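Local coordinates for protein putative cyclohexadienyl dehydrogenase and ADH prephenate dehydrogenase (Rhizobium meliloti, PDB 4WJI) that probably catalyses the NAD(P)-dependent oxidative decarboxylation of prephenate to 4-hydroxyphenylpyruvate in tyrosine biosynthesis, and binds NADP and tyrosine, at residues A[88-93]-A[113-118]; A[8-13]-A[60-65]; A[142-147]-A[169-174]. All blocks are in the same frame, centred on the assembly; numbering follows the deposited sequence.

Interaction 1. Residues A[88-93]-A[113-118]; sequences LKPGAI and PKDVHF
L88 and V116 make the tight, buried side of this contact, with CB of L88 3.8 Å from CG1 of V116, the side chains crossing at about a right angle. V116 holds CG1 anti to its carbonyl carbon (chi1 -54°), and that one methyl meets L88, the carbonyl oxygen of K89 and the CB methyl, all that buried A92 offers. The longer L88 also reaches CD of P113 with its CD1, at 4.2 Å.

Two backbone bonds tie the segments: G91 N gives to D115 O at 2.7 Å, and H117 N gives to A92 O at 2.8 Å, almost straight at 173°. The second leads into the parallel pairing of I93 with H117, where strands 93-96 and 117-123 begin in the Rossmann-type sheet. A type II turn from K89 to A92 feeds the first strand, and the positive phi of G91 favours glycine there. CG1 of I93 lies at the edge of the H117 imidazole, whose CD2 approaches the carbonyl oxygen of G91 obliquely at 3.5 Å.

The solvent side is more open and polar. P90 and D115 lie side by side, with OD2 of D115 3.6 Å from CG of P90. A water donates to D115 OD2 and to L88 O, linking the 113-116 turn to the residue before the 89-92 turn, while a magnesium ion sits about 4 Å from the D115 side chain.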
loop_
_atom_site.group_PDB
_atom_site.type_symbol
_atom_site.label_atom_id
_atom_site.label_comp_id
_atom_site.label_asym_id
_atom_site.label_seq_id
_atom_site.Cartn_x
_atom_site.Cartn_y
_atom_site.Cartn_z
ATOM N N LEU A 88 -36.877 -19.095 -7.106
ATOM C CA LEU A 88 -37.082 -17.652 -7.154
ATOM C C LEU A 88 -38.514 -17.288 -7.526
ATOM O O LEU A 88 -39.080 -17.887 -8.443
ATOM C CB LEU A 88 -36.137 -17.046 -8.178
ATOM C CG LEU A 88 -34.644 -17.129 -7.866
ATOM C CD1 LEU A 88 -33.780 -16.926 -9.113
ATOM C CD2 LEU A 88 -34.259 -16.131 -6.775
ATOM N N LYS A 89 -39.072 -16.277 -6.870
ATOM C CA LYS A 89 -40.426 -15.879 -7.250
ATOM C C LYS A 89 -40.374 -14.962 -8.484
ATOM O O LYS A 89 -39.367 -14.323 -8.745
ATOM C CB LYS A 89 -41.181 -15.188 -6.131
ATOM C CG LYS A 89 -40.667 -13.841 -5.778
ATOM C CD LYS A 89 -41.645 -13.089 -4.890
ATOM C CE LYS A 89 -41.089 -11.761 -4.454
ATOM N NZ LYS A 89 -41.986 -11.054 -3.472
ATOM N N PRO A 90 -41.482 -14.911 -9.248
ATOM C CA PRO A 90 -41.549 -13.959 -10.340
ATOM C C PRO A 90 -41.260 -12.552 -9.885
ATOM O O PRO A 90 -41.793 -12.117 -8.839
ATOM C CB PRO A 90 -42.990 -14.103 -10.862
ATOM C CG PRO A 90 -43.446 -15.424 -10.385
ATOM C CD PRO A 90 -42.732 -15.671 -9.087
ATOM N N GLY A 91 -40.415 -11.850 -10.658
ATOM C CA GLY A 91 -40.084 -10.445 -10.369
ATOM C C GLY A 91 -39.001 -10.253 -9.301
ATOM O O GLY A 91 -38.674 -9.121 -8.967
ATOM N N ALA A 92 -38.468 -11.360 -8.745
ATOM C CA ALA A 92 -37.308 -11.242 -7.840
ATOM C C ALA A 92 -36.163 -10.539 -8.572
ATOM O O ALA A 92 -35.971 -10.729 -9.786
ATOM C CB ALA A 92 -36.867 -12.633 -7.342
ATOM N N ILE A 93 -35.386 -9.767 -7.816
ATOM C CA ILE A 93 -34.149 -9.177 -8.331
ATOM C C ILE A 93 -32.988 -9.980 -7.743
ATOM O O ILE A 93 -32.888 -10.159 -6.532
ATOM C CB ILE A 93 -33.996 -7.698 -7.951
ATOM C CG1 ILE A 93 -35.152 -6.865 -8.495
ATOM C CG2 ILE A 93 -32.669 -7.164 -8.491
ATOM C CD1 ILE A 93 -35.217 -5.454 -7.974
ATOM N N PRO A 113 -34.303 -17.886 -14.527
ATOM C CA PRO A 113 -35.506 -17.829 -15.387
ATOM C C PRO A 113 -35.804 -16.429 -15.995
ATOM O O PRO A 113 -35.338 -15.424 -15.475
ATOM C CB PRO A 113 -36.634 -18.247 -14.454
ATOM C CG PRO A 113 -36.126 -18.065 -13.062
ATOM C CD PRO A 113 -34.607 -18.071 -13.101
ATOM N N LYS A 114 -36.613 -16.391 -17.065
ATOM C CA LYS A 114 -36.974 -15.144 -17.767
ATOM C C LYS A 114 -37.739 -14.176 -16.869
ATOM O O LYS A 114 -37.757 -12.976 -17.131
ATOM C CB LYS A 114 -37.890 -15.449 -18.985
ATOM N N ASP A 115 -38.406 -14.706 -15.841
ATOM C CA ASP A 115 -39.243 -13.866 -14.972
ATOM C C ASP A 115 -38.529 -13.193 -13.821
ATOM O O ASP A 115 -39.168 -12.512 -13.011
ATOM C CB ASP A 115 -40.485 -14.615 -14.451
ATOM C CG ASP A 115 -40.151 -15.855 -13.563
ATOM O OD1 ASP A 115 -39.011 -16.332 -13.583
ATOM O OD2 ASP A 115 -41.043 -16.371 -12.839
ATOM N N VAL A 116 -37.221 -13.386 -13.708
ATOM C CA VAL A 116 -36.477 -12.667 -12.667
ATOM C C VAL A 116 -35.561 -11.644 -13.296
ATOM O O VAL A 116 -35.234 -11.738 -14.485
ATOM C CB VAL A 116 -35.693 -13.581 -11.746
ATOM C CG1 VAL A 116 -36.580 -14.646 -11.125
ATOM C CG2 VAL A 116 -34.479 -14.174 -12.367
ATOM N N HIS A 117 -35.199 -10.633 -12.512
ATOM C CA HIS A 117 -34.336 -9.556 -12.993
ATOM C C HIS A 117 -32.908 -9.711 -12.463
ATOM O O HIS A 117 -32.653 -9.639 -11.265
ATOM C CB HIS A 117 -34.858 -8.194 -12.530
ATOM C CG HIS A 117 -36.312 -7.987 -12.784
ATOM N ND1 HIS A 117 -36.834 -7.989 -14.053
ATOM C CD2 HIS A 117 -37.354 -7.812 -11.937
ATOM C CE1 HIS A 117 -38.143 -7.796 -13.979
ATOM N NE2 HIS A 117 -38.485 -7.679 -12.706
ATOM N N PHE A 118 -31.959 -9.838 -13.354
ATOM C CA PHE A 118 -30.550 -10.079 -12.983
ATOM C C PHE A 118 -29.787 -8.783 -13.168
ATOM O O PHE A 118 -29.596 -8.346 -14.327
ATOM C CB PHE A 118 -29.995 -11.191 -13.904
ATOM C CG PHE A 118 -28.577 -11.573 -13.649
ATOM C CD1 PHE A 118 -28.039 -11.591 -12.359
ATOM C CD2 PHE A 118 -27.780 -11.973 -14.694
ATOM C CE1 PHE A 118 -26.712 -11.974 -12.125
ATOM C CE2 PHE A 118 -26.472 -12.387 -14.475
ATOM C CZ PHE A 118 -25.930 -12.371 -13.184
HETATM O O HOH W 1 -40.835 -18.386 -10.953
#

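Interaction 2. Residues A[8-13]-A[60-65]; sequences ALIGIG and EAVEGA. With NAP (NADP nicotinamide-adenine-dinucleotide phosphate), chain B.
A8 points its CB toward segment 60-65, where a turn follows helix 58-61, and its methyl stands 3.5 Å from the carbonyl oxygen of A61 and 3.9 Å from CB of A65. Such close approach suits a methyl at A8, and A65 meets it with another. Two residues on, on the same face of the strand, I10 sets CG1 anti to its carbonyl carbon (chi1 -57°), and the extended chain beyond it carries CD1 to 3.9 Å from CG1 of V62. These two branched side chains cross obliquely, methyl against methyl. L9, between A8 and I10, turns the other way and packs on I19 and A20 of helix 14-26.

The strand end and the loop after it carry the Rossmann-type glycine pattern, with G11 and G13, that binds NADP. I12 N donates to O3B, a hydroxyl oxygen of the adenosine ribose, at 3.0 Å in a nearly straight bond (168°). CA of G13 approaches the phosphate oxygen O1A at 3.3 Å, and a side chain on G13 would collide with O5B of the cofactor. G13 is also the N-cap of helix 14-26.

No hydrogen bond joins 8-13 to 60-65, so the two segments meet by van der Waals packing alone, a central strand against the chain that leaves helix 58-61. A type II turn from V62 to A65 shapes that chain, closed by A65 N on V62 O at 3.0 Å, and G64 takes the turn's positive phi (77°), a value that favours glycine. V62 additionally rests on V68, H87 and L88.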
loop_
_atom_site.group_PDB
_atom_site.type_symbol
_atom_site.label_atom_id
_atom_site.label_comp_id
_atom_site.label_asym_id
_atom_site.label_seq_id
_atom_site.Cartn_x
_atom_site.Cartn_y
_atom_site.Cartn_z
ATOM N N ALA A 8 -32.681 -11.773 0.760
ATOM C CA ALA A 8 -31.934 -12.994 1.046
ATOM C C ALA A 8 -30.461 -12.758 0.719
ATOM O O ALA A 8 -30.118 -12.311 -0.398
ATOM C CB ALA A 8 -32.438 -14.125 0.188
ATOM N N LEU A 9 -29.598 -13.046 1.705
ATOM C CA LEU A 9 -28.153 -12.873 1.547
ATOM C C LEU A 9 -27.557 -14.239 1.435
ATOM O O LEU A 9 -27.611 -15.025 2.388
ATOM C CB LEU A 9 -27.575 -12.154 2.760
ATOM C CG LEU A 9 -28.182 -10.756 2.990
ATOM C CD1 LEU A 9 -27.589 -10.135 4.243
ATOM C CD2 LEU A 9 -27.991 -9.830 1.777
ATOM N N ILE A 10 -27.006 -14.531 0.251
ATOM C CA ILE A 10 -26.336 -15.829 0.029
ATOM C C ILE A 10 -24.835 -15.576 0.087
ATOM O O ILE A 10 -24.262 -14.941 -0.814
ATOM C CB ILE A 10 -26.691 -16.433 -1.331
ATOM C CG1 ILE A 10 -28.211 -16.599 -1.471
ATOM C CG2 ILE A 10 -25.947 -17.780 -1.500
ATOM C CD1 ILE A 10 -28.708 -17.138 -2.790
ATOM N N GLY A 11 -24.199 -16.031 1.166
ATOM C CA GLY A 11 -22.840 -15.628 1.468
ATOM C C GLY A 11 -22.858 -14.504 2.508
ATOM O O GLY A 11 -23.588 -13.520 2.359
ATOM N N ILE A 12 -22.093 -14.675 3.569
ATOM C CA ILE A 12 -22.184 -13.818 4.741
ATOM C C ILE A 12 -20.782 -13.568 5.312
ATOM O O ILE A 12 -20.589 -13.439 6.515
ATOM C CB ILE A 12 -23.218 -14.406 5.762
ATOM C CG1 ILE A 12 -23.746 -13.307 6.718
ATOM C CG2 ILE A 12 -22.697 -15.648 6.434
ATOM C CD1 ILE A 12 -24.677 -12.320 6.044
ATOM N N GLY A 13 -19.799 -13.417 4.413
ATOM C CA GLY A 13 -18.472 -13.033 4.820
ATOM C C GLY A 13 -18.318 -11.509 4.925
ATOM O O GLY A 13 -19.243 -10.805 5.334
ATOM N N GLU A 60 -34.038 -22.798 -0.242
ATOM C CA GLU A 60 -35.035 -22.346 0.732
ATOM C C GLU A 60 -34.935 -20.846 1.015
ATOM O O GLU A 60 -35.952 -20.157 1.159
ATOM C CB GLU A 60 -34.839 -23.021 2.090
ATOM C CG GLU A 60 -35.234 -24.454 2.253
ATOM C CD GLU A 60 -35.203 -24.864 3.736
ATOM O OE1 GLU A 60 -34.723 -24.082 4.651
ATOM O OE2 GLU A 60 -35.656 -25.997 3.990
ATOM N N ALA A 61 -33.707 -20.340 1.067
ATOM C CA ALA A 61 -33.491 -18.937 1.445
ATOM C C ALA A 61 -34.167 -17.939 0.521
ATOM O O ALA A 61 -34.569 -16.833 0.960
ATOM C CB ALA A 61 -32.005 -18.624 1.513
ATOM N N VAL A 62 -34.199 -18.286 -0.759
ATOM C CA VAL A 62 -34.736 -17.368 -1.744
ATOM C C VAL A 62 -36.250 -17.423 -1.886
ATOM O O VAL A 62 -36.816 -16.605 -2.592
ATOM C CB VAL A 62 -34.073 -17.489 -3.125
ATOM C CG1 VAL A 62 -32.577 -17.354 -2.985
ATOM C CG2 VAL A 62 -34.409 -18.815 -3.808
ATOM N N GLU A 63 -36.913 -18.365 -1.232
ATOM C CA GLU A 63 -38.364 -18.510 -1.410
ATOM C C GLU A 63 -39.089 -17.229 -0.958
ATOM O O GLU A 63 -38.925 -16.784 0.165
ATOM C CB GLU A 63 -38.825 -19.792 -0.737
ATOM C CG GLU A 63 -38.286 -21.009 -1.516
ATOM C CD GLU A 63 -38.653 -22.385 -0.980
ATOM O OE1 GLU A 63 -39.305 -22.499 0.100
ATOM O OE2 GLU A 63 -38.267 -23.371 -1.659
ATOM N N GLY A 64 -39.754 -16.550 -1.889
ATOM C CA GLY A 64 -40.437 -15.286 -1.580
ATOM C C GLY A 64 -39.599 -14.048 -1.434
ATOM O O GLY A 64 -40.091 -12.990 -1.074
ATOM N N ALA A 65 -38.302 -14.149 -1.723
ATOM C CA ALA A 65 -37.401 -13.005 -1.576
ATOM C C ALA A 65 -37.520 -12.013 -2.734
ATOM O O ALA A 65 -37.560 -12.399 -3.900
ATOM C CB ALA A 65 -35.961 -13.463 -1.425
HETATM P PA NAP B . -15.472 -14.007 2.423
HETATM O O1A NAP B . -15.436 -13.060 3.560
HETATM O O2A NAP B . -14.445 -15.078 2.265
HETATM O O5B NAP B . -16.902 -14.737 2.444
HETATM C C5B NAP B . -17.149 -15.848 1.592
HETATM C C4B NAP B . -18.601 -16.316 1.661
HETATM O O4B NAP B . -18.829 -17.209 0.577
HETATM C C3B NAP B . -18.901 -17.126 2.910
HETATM O O3B NAP B . -20.280 -17.065 3.235
HETATM C C2B NAP B . -18.614 -18.539 2.474
HETATM O O2B NAP B . -19.372 -19.477 3.185
HETATM C C1B NAP B . -19.101 -18.516 1.051
HETATM N N9A NAP B . -18.523 -19.519 0.114
HETATM C C8A NAP B . -17.246 -19.774 -0.119
HETATM N N7A NAP B . -17.044 -20.673 -1.049
HETATM C C5A NAP B . -18.294 -21.039 -1.448
HETATM C C6A NAP B . -18.762 -21.966 -2.401
HETATM N N6A NAP B . -17.906 -22.704 -3.134
HETATM N N1A NAP B . -20.065 -22.059 -2.561
HETATM C C2A NAP B . -20.876 -21.311 -1.832
HETATM N N3A NAP B . -20.538 -20.430 -0.910
HETATM C C4A NAP B . -19.227 -20.321 -0.736
HETATM O O3 NAP B . -15.575 -13.217 1.033
HETATM P PN NAP B . -15.981 -11.723 0.642
HETATM O O1N NAP B . -14.788 -10.934 0.843
HETATM O O2N NAP B . -17.234 -11.333 1.287
HETATM O O5D NAP B . -16.171 -11.854 -0.956
HETATM C C5D NAP B . -17.385 -12.254 -1.540
HETATM C C4D NAP B . -17.453 -11.691 -2.957
HETATM O O4D NAP B . -17.274 -10.291 -2.888
HETATM C C3D NAP B . -16.368 -12.193 -3.862
HETATM O O3D NAP B . -16.898 -12.446 -5.152
HETATM C C2D NAP B . -15.356 -11.074 -3.908
HETATM O O2D NAP B . -14.665 -11.094 -5.130
HETATM C C1D NAP B . -16.301 -9.876 -3.816
HETATM N N1N NAP B . -15.732 -8.659 -3.216
HETATM C C2N NAP B . -14.828 -8.736 -2.237
HETATM C C3N NAP B . -14.291 -7.602 -1.677
HETATM C C7N NAP B . -13.243 -7.619 -0.588
HETATM O O7N NAP B . -12.592 -6.628 -0.395
HETATM N N7N NAP B . -13.097 -8.726 0.105
HETATM C C4N NAP B . -14.723 -6.388 -2.142
HETATM C C5N NAP B . -15.672 -6.346 -3.130
HETATM C C6N NAP B . -16.157 -7.495 -3.691
HETATM P P2B NAP B . -18.712 -20.416 4.313
HETATM O O1X NAP B . -17.871 -19.528 5.168
HETATM O O2X NAP B . -19.906 -20.975 5.033
HETATM O O3X NAP B . -17.860 -21.480 3.648
#

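Interaction 3. Residues A[142-147]-A[169-174]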
loop_
_atom_site.group_PDB
_atom_site.type_symbol
_atom_site.label_atom_id
_atom_site.label_comp_id
_atom_site.label_asym_id
_atom_site.label_seq_id
_atom_site.Cartn_x
_atom_site.Cartn_y
_atom_site.Cartn_z
ATOM N N GLY A 142 -19.264 6.625 0.979
ATOM C CA GLY A 142 -18.323 7.377 0.195
ATOM C C GLY A 142 -17.546 6.598 -0.839
ATOM O O GLY A 142 -16.545 7.113 -1.373
ATOM N N ARG A 143 -17.947 5.354 -1.095
ATOM C CA ARG A 143 -17.340 4.501 -2.080
ATOM C C ARG A 143 -18.225 4.469 -3.338
ATOM O O ARG A 143 -19.393 4.839 -3.299
ATOM C CB ARG A 143 -17.254 3.092 -1.506
ATOM C CG ARG A 143 -16.432 2.979 -0.251
ATOM C CD ARG A 143 -14.987 2.747 -0.528
ATOM N NE ARG A 143 -14.280 3.949 -0.833
ATOM C CZ ARG A 143 -13.678 4.727 0.081
ATOM N NH1 ARG A 143 -13.047 5.821 -0.279
ATOM N NH2 ARG A 143 -13.823 4.511 1.353
ATOM N N TRP A 144 -17.667 3.987 -4.430
ATOM C CA TRP A 144 -18.379 3.723 -5.646
ATOM C C TRP A 144 -18.872 2.278 -5.688
ATOM O O TRP A 144 -18.271 1.381 -5.057
ATOM C CB TRP A 144 -17.470 3.973 -6.898
ATOM C CG TRP A 144 -17.301 5.412 -7.163
ATOM C CD1 TRP A 144 -16.314 6.228 -6.658
ATOM C CD2 TRP A 144 -18.124 6.215 -7.948
ATOM N NE1 TRP A 144 -16.509 7.516 -7.078
ATOM C CE2 TRP A 144 -17.634 7.535 -7.859
ATOM C CE3 TRP A 144 -19.286 5.972 -8.687
ATOM C CZ2 TRP A 144 -18.239 8.594 -8.505
ATOM C CZ3 TRP A 144 -19.882 7.039 -9.320
ATOM C CH2 TRP A 144 -19.354 8.329 -9.226
ATOM N N CYS A 145 -19.982 2.080 -6.410
ATOM C CA CYS A 145 -20.488 0.746 -6.757
ATOM C C CYS A 145 -20.815 0.764 -8.248
ATOM O O CYS A 145 -21.367 1.751 -8.759
ATOM C CB CYS A 145 -21.709 0.394 -5.933
ATOM S SG CYS A 145 -22.333 -1.238 -6.372
ATOM N N ILE A 146 -20.405 -0.292 -8.944
ATOM C CA ILE A 146 -20.623 -0.397 -10.382
ATOM C C ILE A 146 -21.671 -1.469 -10.646
ATOM O O ILE A 146 -21.535 -2.616 -10.214
ATOM C CB ILE A 146 -19.308 -0.736 -11.145
ATOM C CG1 ILE A 146 -18.216 0.325 -10.909
ATOM C CG2 ILE A 146 -19.574 -0.929 -12.623
ATOM C CD1 ILE A 146 -16.839 -0.088 -11.367
ATOM N N LEU A 147 -22.711 -1.085 -11.360
ATOM C CA LEU A 147 -23.698 -2.040 -11.886
ATOM C C LEU A 147 -23.451 -2.328 -13.342
ATOM O O LEU A 147 -23.066 -1.431 -14.097
ATOM C CB LEU A 147 -25.110 -1.499 -11.699
ATOM C CG LEU A 147 -25.549 -1.075 -10.301
ATOM C CD1 LEU A 147 -26.996 -0.559 -10.276
ATOM C CD2 LEU A 147 -25.331 -2.208 -9.315
ATOM N N GLY A 169 -24.761 4.382 1.087
ATOM C CA GLY A 169 -23.791 5.465 1.079
ATOM C C GLY A 169 -22.884 5.560 -0.123
ATOM O O GLY A 169 -21.948 6.370 -0.125
ATOM N N SER A 170 -23.136 4.719 -1.116
ATOM C CA SER A 170 -22.332 4.680 -2.321
ATOM C C SER A 170 -22.795 5.595 -3.448
ATOM O O SER A 170 -23.909 5.981 -3.503
ATOM C CB SER A 170 -22.236 3.243 -2.840
ATOM O OG SER A 170 -21.649 2.401 -1.881
HETATM N N MSE A 171 -21.873 5.908 -4.336
HETATM C CA MSE A 171 -22.164 6.539 -5.592
HETATM C C MSE A 171 -22.208 5.401 -6.586
HETATM O O MSE A 171 -21.409 4.506 -6.476
HETATM C CB MSE A 171 -21.068 7.549 -5.979
HETATM C CG MSE A 171 -21.172 8.957 -5.362
HETATM SE SE MSE A 171 -19.386 9.697 -4.963
HETATM C CE MSE A 171 -19.624 8.423 -3.452
ATOM N N VAL A 172 -23.125 5.426 -7.538
ATOM C CA VAL A 172 -23.347 4.343 -8.468
ATOM C C VAL A 172 -23.092 4.733 -9.932
ATOM O O VAL A 172 -23.558 5.748 -10.379
ATOM C CB VAL A 172 -24.784 3.851 -8.319
ATOM C CG1 VAL A 172 -25.048 2.727 -9.292
ATOM C CG2 VAL A 172 -25.019 3.360 -6.904
ATOM N N ASP A 173 -22.356 3.897 -10.642
ATOM C CA ASP A 173 -22.122 4.030 -12.071
ATOM C C ASP A 173 -22.566 2.750 -12.752
ATOM O O ASP A 173 -22.489 1.704 -12.186
ATOM C CB ASP A 173 -20.633 4.154 -12.383
ATOM C CG ASP A 173 -20.141 5.555 -12.412
ATOM O OD1 ASP A 173 -20.925 6.452 -12.638
ATOM O OD2 ASP A 173 -18.919 5.767 -12.190
ATOM N N GLU A 174 -23.007 2.850 -13.984
ATOM C CA GLU A 174 -23.348 1.692 -14.803
ATOM C C GLU A 174 -22.374 1.573 -15.950
ATOM O O GLU A 174 -22.013 2.578 -16.540
ATOM C CB GLU A 174 -24.758 1.844 -15.371
ATOM C CG GLU A 174 -25.808 2.055 -14.305
ATOM C CD GLU A 174 -27.212 2.284 -14.854
ATOM O OE1 GLU A 174 -27.574 1.717 -15.909
ATOM O OE2 GLU A 174 -27.952 3.008 -14.175
HETATM O O HOH W 2 -19.508 0.498 -2.625
#
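W144 to L147 run parallel to M171 to E174, the strand axes 4.7 Å apart at closest and 28° from each other, joined by four backbone hydrogen bonds from M171 N on R143 O to L147 N on D173 O. Ahead of the strands, G142 N gives to G169 O at 2.9 Å, the donor standing above the carbonyl plane; G169 ends helix 155-167 in a Schellman motif, and its positive phi suits glycine.

W144 places CG anti to its carbonyl carbon (chi1 -76°), and its indole lies across the neighbouring strand. CB of M171, a selenomethionine, sits over one face, 3.5 Å from the centroid of the W144 six-membered ring in a CH-pi contact. Its SE lies obliquely at 4.4 Å from that centroid, a Met-aromatic contact. The D173 carboxylate is turned only 24° from the ring plane, its OD2 3.3 Å from CZ3 of W144. OD2 also makes a salt bridge to K215 and a hydrogen bond to Y216 of the second subunit, which meet the indole too, by cation-pi and edge-to-face contacts. An alanine in place of this tryptophan would probably leave M171 without its aromatic partner and K215 and Y216 of the second subunit without the ring they pack on.

On the opposite face C145, L147 and V172 pack under W165 and L161 of helix 155-167, with CD1 of L147 3.9 Å from CG1 of V172, while E174 pairs with R162. Two parallel neighbours joined through a helix that packs on them form a beta-alpha-beta crossover, here at the outer end of the Rossmann-type sheet, its W144 and D173 face against the second subunit.

All three contacts reach one sheet. Interactions 1 and 2 are neighbours, their centres 14 Å apart, and they touch: CD2 of L88 lies 3.9 Å from CB of V62, and CB of A92 lies 3.5 Å from A65 O. Interaction 3 stands about 23 Å from each of them, centre to centre, with nearest atoms about 9 Å from interaction 1 and about 13 Å from interaction 2. Strand 117-123 connects the groups, being paired with both 93-96 and 144-147. Interaction 2 binds NADP directly, whereas in interaction 3 the side chain of C145 is about 9 Å from NADP and that of R143 about 8 Å from the bound tyrosine.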